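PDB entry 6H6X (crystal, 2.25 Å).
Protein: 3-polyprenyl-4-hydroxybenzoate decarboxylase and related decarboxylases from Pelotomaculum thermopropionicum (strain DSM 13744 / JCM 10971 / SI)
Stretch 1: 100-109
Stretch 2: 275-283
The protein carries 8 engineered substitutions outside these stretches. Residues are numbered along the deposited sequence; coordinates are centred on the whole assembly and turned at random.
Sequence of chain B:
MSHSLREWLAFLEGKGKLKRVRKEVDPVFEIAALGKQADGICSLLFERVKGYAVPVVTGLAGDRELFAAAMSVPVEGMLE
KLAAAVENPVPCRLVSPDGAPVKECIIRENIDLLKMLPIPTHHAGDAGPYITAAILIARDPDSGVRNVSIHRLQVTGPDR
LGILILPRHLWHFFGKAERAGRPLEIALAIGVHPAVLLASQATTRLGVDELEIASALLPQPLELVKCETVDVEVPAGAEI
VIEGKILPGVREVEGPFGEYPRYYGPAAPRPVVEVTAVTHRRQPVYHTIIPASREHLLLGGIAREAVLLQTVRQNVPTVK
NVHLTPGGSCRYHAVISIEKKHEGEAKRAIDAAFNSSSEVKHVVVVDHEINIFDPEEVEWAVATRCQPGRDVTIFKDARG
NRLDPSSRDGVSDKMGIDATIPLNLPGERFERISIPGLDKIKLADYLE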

# COMPACT_ATOMS: atom_id res chain seq x y z
N ALA B 100 20.27 35.19 23.86
CA ALA B 100 19.50 34.46 22.81
C ALA B 100 20.42 33.37 22.26
O ALA B 100 21.53 33.66 21.85
N PRO B 101 19.96 32.12 22.28
CA PRO B 101 20.96 31.11 21.90
C PRO B 101 21.58 31.27 20.49
O PRO B 101 22.78 31.04 20.31
N VAL B 102 20.80 31.74 19.52
CA VAL B 102 21.31 31.86 18.16
C VAL B 102 22.37 32.97 17.97
O VAL B 102 22.98 33.08 16.87
N LYS B 103 22.56 33.81 19.00
CA LYS B 103 23.56 34.88 18.99
C LYS B 103 24.90 34.53 19.66
O LYS B 103 25.81 35.34 19.63
N GLU B 104 25.01 33.33 20.24
CA GLU B 104 26.21 32.87 20.91
C GLU B 104 27.50 33.05 20.07
O GLU B 104 28.48 33.59 20.57
N CYS B 105 27.48 32.63 18.80
CA CYS B 105 28.57 32.85 17.85
C CYS B 105 28.07 33.67 16.65
O CYS B 105 27.01 33.39 16.13
N ILE B 106 28.85 34.65 16.22
CA ILE B 106 28.45 35.59 15.18
C ILE B 106 29.67 35.75 14.27
O ILE B 106 30.77 36.00 14.76
N ILE B 107 29.47 35.61 12.96
CA ILE B 107 30.54 35.68 11.98
C ILE B 107 30.11 36.67 10.94
O ILE B 107 29.02 36.53 10.34
N ARG B 108 30.93 37.70 10.74
CA ARG B 108 30.69 38.75 9.74
C ARG B 108 31.78 38.89 8.70
O ARG B 108 31.56 39.59 7.71
N GLU B 109 32.93 38.22 8.86
CA GLU B 109 34.03 38.35 7.90
C GLU B 109 34.63 37.00 7.56
O GLU B 109 34.65 36.08 8.41
N VAL B 275 25.54 36.35 1.09
CA VAL B 275 25.41 36.23 2.53
C VAL B 275 26.35 37.23 3.22
O VAL B 275 27.54 37.32 2.88
N THR B 276 25.77 37.99 4.16
CA THR B 276 26.47 39.05 4.89
C THR B 276 26.77 38.70 6.34
O THR B 276 27.53 39.41 6.99
N ALA B 277 26.24 37.59 6.84
CA ALA B 277 26.57 37.11 8.17
C ALA B 277 25.95 35.76 8.46
O ALA B 277 24.96 35.39 7.86
N VAL B 278 26.51 35.08 9.45
CA VAL B 278 26.05 33.83 9.92
C VAL B 278 26.12 33.89 11.41
O VAL B 278 27.14 34.25 11.92
N THR B 279 25.06 33.50 12.13
CA THR B 279 25.12 33.36 13.59
C THR B 279 24.59 32.02 13.96
O THR B 279 23.73 31.45 13.28
N HIS B 280 25.08 31.48 15.06
CA HIS B 280 24.66 30.19 15.48
C HIS B 280 24.83 29.97 16.93
O HIS B 280 25.58 30.68 17.58
N ARG B 281 24.10 28.99 17.45
CA ARG B 281 24.41 28.44 18.73
C ARG B 281 25.84 27.87 18.78
O ARG B 281 26.43 27.37 17.77
N ARG B 282 26.35 27.91 20.01
CA ARG B 282 27.55 27.20 20.36
C ARG B 282 27.24 25.73 20.11
O ARG B 282 26.25 25.19 20.66
N GLN B 283 28.07 25.11 19.28
CA GLN B 283 27.93 23.70 18.94
C GLN B 283 26.54 23.40 18.35
O GLN B 283 25.72 22.69 18.94

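The two stretches meet as antiparallel strands, Cys105 to Ile107 running against Val278 to His280, and this register decides where the side chains fall. Paired backbone hydrogen bonds link Cys105 with His280 (Cys105 N to His280 O 3.0 Å, His280 N to Cys105 O 2.9 Å) and Ile107 with Val278 (Ile107 N to Val278 O 2.9 Å, Val278 N to Ile107 O 3.0 Å). Cys105, Ile107, Val278 and His280 therefore share one face of the sheet, whereas Ile106 and Thr279, a non-hydrogen-bonded pair, lie on the other.

Side-chain polar contacts cluster at the start of the first stretch. Thr279, with chi1 in the p well, donates its hydroxyl to the carbonyl of the 3-10 segment, OG1 to Val102 O at 2.8 Å, tying the strand to the turn that precedes its partner. Glu104 points toward the second stretch in an m, t conformation, and its carboxylate accepts a hydrogen bond from the backbone, Arg282 N to Glu104 OE1 at 2.8 Å. The same oxygen forms a long salt bridge with the Arg282 guanidinium, Glu104 OE1 to Arg282 NH1 at 3.8 Å; because it lies well out of the guanidinium plane, the attraction is one of charge without a directed N-H. Within the second stretch, a very short hydrogen bond from His280 ND1 to Arg281 O, 2.5 Å, braces the imidazole.

That ring, on a p rotamer with chi2 at 84°, is the centre of the aromatic contacts. Its end approaches the first stretch, and Cys105 CB sits over one face, 3.8 Å from the centroid of the His280 ring in a CH-pi contact. The m rotamer of Cys105 leaves SG oblique to the ring, 4.3 Å from the same His280 centroid. Ile107, whose chi2 of 92° lies between wells, also reaches the ring obliquely, with CD1 3.8 Å from His280 NE2.

Two guanidinium groups are covered by aliphatic carbons. Pro101 points toward the second stretch and lays its CB over one face of the Arg281 group, 3.6 Å from Arg281 CZ; an m, t, t arrangement extends this arginine past the proline. Glu104 CB similarly lies over one face of the Arg282 guanidinium.

The remaining side-chain contacts are van der Waals packing, largely between carbons. On the opposite face of the sheet, Ile106 (m, t) brings CG1 to 3.9 Å from Thr279 CG2. Nearby, Val102 CG2 comes within 3.8 Å of Thr279 OG1, so the threonine side chain combines its hydrogen bond with close packing. Beyond the paired residues, Arg108 contributes its aliphatic portion, CG lying 4.3 Å from Ala277 CB.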

# COMPACT_ATOMS: atom_id res chain seq x y z
CB ALA B 100 19.07 35.36 21.66
CB PRO B 101 20.22 29.82 22.06
CG PRO B 101 19.13 30.12 23.06
CD PRO B 101 18.73 31.54 22.83
CB VAL B 102 20.14 32.01 17.14
CG1 VAL B 102 19.62 33.44 17.11
CG2 VAL B 102 20.56 31.59 15.72
CB LYS B 103 22.99 36.14 19.65
CG LYS B 103 21.80 36.74 18.92
CD LYS B 103 22.16 37.28 17.54
CE LYS B 103 21.07 38.24 17.08
NZ LYS B 103 21.30 38.82 15.73
CB GLU B 104 26.03 31.42 21.37
CG GLU B 104 25.09 31.32 22.57
CD GLU B 104 24.56 29.93 22.89
OE1 GLU B 104 24.95 28.91 22.26
OE2 GLU B 104 23.71 29.85 23.79
CB CYS B 105 29.14 31.52 17.35
SG CYS B 105 29.46 30.30 18.65
CB ILE B 106 28.06 36.96 15.79
CG1 ILE B 106 26.84 36.79 16.72
CG2 ILE B 106 27.81 38.00 14.71
CD1 ILE B 106 26.45 38.05 17.51
CB ILE B 107 30.84 34.29 11.35
CG1 ILE B 107 31.24 33.27 12.43
CG2 ILE B 107 31.99 34.35 10.34
CD1 ILE B 107 30.09 32.47 12.99
CB ARG B 108 30.47 40.10 10.43
CG ARG B 108 29.25 40.07 11.32
CD ARG B 108 29.00 41.34 12.06
NE ARG B 108 28.73 42.42 11.12
CZ ARG B 108 28.11 43.55 11.44
NH1 ARG B 108 27.64 43.76 12.67
NH2 ARG B 108 27.96 44.48 10.50
CB GLU B 109 35.10 39.30 8.45
CG GLU B 109 34.64 40.76 8.55
CD GLU B 109 35.75 41.79 8.42
OE1 GLU B 109 36.79 41.65 9.11
OE2 GLU B 109 35.57 42.75 7.64
CB VAL B 275 25.46 34.76 3.07
CG1 VAL B 275 25.62 33.75 1.97
CG2 VAL B 275 26.45 34.53 4.21
CB THR B 276 25.68 40.35 4.83
OG1 THR B 276 24.38 40.17 5.40
CG2 THR B 276 25.51 40.79 3.36
CB ALA B 277 26.10 38.12 9.23
CB VAL B 278 26.98 32.66 9.48
CG1 VAL B 278 26.58 31.36 10.17
CG2 VAL B 278 26.96 32.49 7.97
CB THR B 279 24.31 34.48 14.36
OG1 THR B 279 22.90 34.23 14.32
CG2 THR B 279 24.54 35.86 13.75
CB HIS B 280 25.35 29.07 14.64
CG HIS B 280 26.83 29.00 14.75
ND1 HIS B 280 27.48 28.34 15.78
CD2 HIS B 280 27.80 29.48 13.94
CE1 HIS B 280 28.79 28.44 15.59
NE2 HIS B 280 29.01 29.15 14.49
CB ARG B 281 23.50 27.28 19.07
CG ARG B 281 22.09 27.65 19.42
CD ARG B 281 21.34 26.41 19.74
NE ARG B 281 19.95 26.68 19.98
CZ ARG B 281 19.30 26.51 21.15
NH1 ARG B 281 19.89 26.06 22.24
NH2 ARG B 281 18.00 26.81 21.22
CB ARG B 282 27.88 27.43 21.85
CG ARG B 282 29.18 26.80 22.37
CD ARG B 282 29.61 27.39 23.71
NE ARG B 282 29.85 28.84 23.60
CZ ARG B 282 29.04 29.83 24.03
NH1 ARG B 282 27.87 29.58 24.64
NH2 ARG B 282 29.42 31.09 23.82
CB GLN B 283 28.29 22.80 20.15
CG GLN B 283 29.77 22.92 20.57
CD GLN B 283 30.29 21.70 21.34
OE1 GLN B 283 29.52 20.94 21.96
NE2 GLN B 283 31.62 21.50 21.30